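Local atomic coordinates of acyl-homoserine-lactone synthase (Pseudomonas aeruginosa, PDB entry 1RO5), a protein that makes the quorum-sensing signal N-(3-oxododecanoyl)homoserine lactone from S-adenosyl-L-methionine and a fatty acyl chain carried on acyl carrier protein. Residues G67-L72 and R126-Y131. Residues are numbered along the deposited sequence; the frame is centred on the assembly and turned at random. Where two conformers were deposited one is given.
Sequences GCWRIL and RALARY
R70 NH1, salt-bridged to the carboxylates of both D47 and D50, points away from the helix, on the opposite side of an extended strand from W69 and I71, which face L128. S103 OG takes the neighbouring NE, so the long, charged arginine is held by polar partners although it is buried. Toward the helix the chemistry is purely apolar, and no hydrogen bond joins the two segments. The closest touch is methyl to methyl, I71 CD1 to L128 CD1 at 3.7 Å, the two chains lying side by side with their ends pointing opposite ways. A chi1 of -166° carries L128's CG away from its own backbone N, and the fork beyond it reaches the strand with both methyls. CD1 meets isoleucine; W69 has two conformers, and in the one described its CD1 lies 4.4 Å from L128 CD2, at an oblique angle, with the indole stacked on F105. A forked leucine can thus serve two neighbours, while beta-branched I71 suits a strand. This is the layering of an alpha-beta-alpha sandwich: helix 118-133 covers strand 64-73, M57 of adjacent strand 55-61 also meets L128, W100 and L102 of strand 99-107 touch I71, and helix 182-189 packs against A129.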
loop_
_atom_site.group_PDB
_atom_site.type_symbol
_atom_site.label_atom_id
_atom_site.label_comp_id
_atom_site.label_asym_id
_atom_site.label_seq_id
_atom_site.Cartn_x
_atom_site.Cartn_y
_atom_site.Cartn_z
ATOM N N GLY A 67 6.187 0.735 -9.428
ATOM C CA GLY A 67 5.150 0.393 -8.460
ATOM C C GLY A 67 5.348 1.284 -7.266
ATOM O O GLY A 67 6.477 1.721 -6.983
ATOM N N CYS A 68 4.300 1.580 -6.536
ATOM C CA CYS A 68 4.421 2.477 -5.401
ATOM C C CYS A 68 3.268 2.248 -4.472
ATOM O O CYS A 68 2.280 1.802 -4.923
ATOM C CB CYS A 68 4.445 3.917 -5.870
ATOM S SG CYS A 68 2.991 4.459 -6.710
ATOM N N TRP A 69 3.431 2.527 -3.176
ATOM C CA TRP A 69 2.472 2.274 -2.171
ATOM C C TRP A 69 2.699 3.418 -1.211
ATOM O O TRP A 69 3.827 3.888 -1.035
ATOM C CB TRP A 69 2.907 1.017 -1.472
ATOM C CG TRP A 69 2.044 -0.084 -1.756
ATOM C CD1 TRP A 69 1.062 -0.546 -0.940
ATOM C CD2 TRP A 69 2.000 -0.895 -2.948
ATOM N NE1 TRP A 69 0.398 -1.592 -1.547
ATOM C CE2 TRP A 69 0.957 -1.825 -2.778
ATOM C CE3 TRP A 69 2.735 -0.928 -4.143
ATOM C CZ2 TRP A 69 0.628 -2.779 -3.753
ATOM C CZ3 TRP A 69 2.422 -1.881 -5.116
ATOM C CH2 TRP A 69 1.366 -2.781 -4.922
ATOM N N ARG A 70 1.642 3.851 -0.533
ATOM C CA ARG A 70 1.746 4.915 0.470
ATOM C C ARG A 70 1.384 4.286 1.833
ATOM O O ARG A 70 0.483 3.428 1.921
ATOM C CB ARG A 70 0.745 6.027 0.085
ATOM C CG ARG A 70 0.673 7.112 1.150
ATOM C CD ARG A 70 -0.131 8.311 0.703
ATOM N NE ARG A 70 -1.612 8.131 0.546
ATOM C CZ ARG A 70 -2.394 9.082 -0.047
ATOM N NH1 ARG A 70 -1.838 10.212 -0.527
ATOM N NH2 ARG A 70 -3.736 8.905 -0.145
ATOM N N ILE A 71 2.024 4.757 2.877
ATOM C CA ILE A 71 1.811 4.314 4.205
ATOM C C ILE A 71 1.565 5.499 5.106
ATOM O O ILE A 71 2.295 6.492 5.046
ATOM C CB ILE A 71 3.098 3.644 4.767
ATOM C CG1 ILE A 71 3.376 2.358 4.006
ATOM C CG2 ILE A 71 2.863 3.226 6.223
ATOM C CD1 ILE A 71 4.351 2.563 2.911
ATOM N N LEU A 72 0.535 5.378 5.981
ATOM C CA LEU A 72 0.105 6.494 6.869
ATOM C C LEU A 72 -0.043 5.918 8.242
ATOM O O LEU A 72 -0.619 4.734 8.346
ATOM C CB LEU A 72 -1.286 7.070 6.434
ATOM C CG LEU A 72 -1.215 7.879 5.151
ATOM C CD1 LEU A 72 -2.628 8.212 4.813
ATOM C CD2 LEU A 72 -0.421 9.167 5.426
ATOM N N ARG A 126 6.981 -8.066 0.953
ATOM C CA ARG A 126 8.121 -8.622 1.681
ATOM C C ARG A 126 8.856 -7.490 2.214
ATOM O O ARG A 126 9.242 -7.557 3.366
ATOM C CB ARG A 126 9.128 -9.465 0.857
ATOM C CG ARG A 126 8.503 -10.586 0.068
ATOM C CD ARG A 126 9.484 -11.558 -0.661
ATOM N NE ARG A 126 8.690 -12.764 -0.885
ATOM C CZ ARG A 126 9.139 -13.943 -1.350
ATOM N NH1 ARG A 126 10.416 -14.100 -1.731
ATOM N NH2 ARG A 126 8.298 -14.969 -1.450
ATOM N N ALA A 127 9.144 -6.501 1.367
ATOM C CA ALA A 127 9.933 -5.323 1.813
ATOM C C ALA A 127 9.126 -4.488 2.820
ATOM O O ALA A 127 9.647 -4.086 3.884
ATOM C CB ALA A 127 10.292 -4.440 0.590
ATOM N N LEU A 128 7.820 -4.334 2.523
ATOM C CA LEU A 128 6.981 -3.543 3.388
ATOM C C LEU A 128 6.760 -4.148 4.768
ATOM O O LEU A 128 6.859 -3.458 5.786
ATOM C CB LEU A 128 5.676 -3.260 2.702
ATOM C CG LEU A 128 4.749 -2.201 3.243
ATOM C CD1 LEU A 128 5.510 -0.932 3.580
ATOM C CD2 LEU A 128 3.938 -1.958 2.034
ATOM N N ALA A 129 6.488 -5.454 4.809
ATOM C CA ALA A 129 6.201 -6.098 6.085
ATOM C C ALA A 129 7.441 -6.088 7.034
ATOM O O ALA A 129 7.347 -6.066 8.236
ATOM C CB ALA A 129 5.722 -7.470 5.842
ATOM N N ARG A 130 8.604 -6.095 6.438
ATOM C CA ARG A 130 9.854 -6.101 7.127
ATOM C C ARG A 130 10.228 -4.737 7.713
ATOM O O ARG A 130 10.679 -4.626 8.887
ATOM C CB ARG A 130 10.923 -6.507 6.069
ATOM C CG ARG A 130 12.321 -6.286 6.630
ATOM C CD ARG A 130 13.472 -6.728 5.783
ATOM N NE ARG A 130 14.537 -5.767 6.111
ATOM C CZ ARG A 130 15.258 -5.086 5.204
ATOM N NH1 ARG A 130 15.032 -5.271 3.895
ATOM N NH2 ARG A 130 16.213 -4.220 5.609
ATOM N N TYR A 131 10.109 -3.703 6.873
ATOM C CA TYR A 131 10.231 -2.351 7.296
ATOM C C TYR A 131 9.221 -2.061 8.375
ATOM O O TYR A 131 9.523 -1.407 9.322
ATOM C CB TYR A 131 9.928 -1.442 6.151
ATOM C CG TYR A 131 10.098 0.051 6.494
ATOM C CD1 TYR A 131 11.387 0.636 6.517
ATOM C CD2 TYR A 131 8.998 0.853 6.730
ATOM C CE1 TYR A 131 11.544 1.998 6.777
ATOM C CE2 TYR A 131 9.133 2.255 7.017
ATOM C CZ TYR A 131 10.418 2.814 7.072
ATOM O OH TYR A 131 10.584 4.210 7.338
#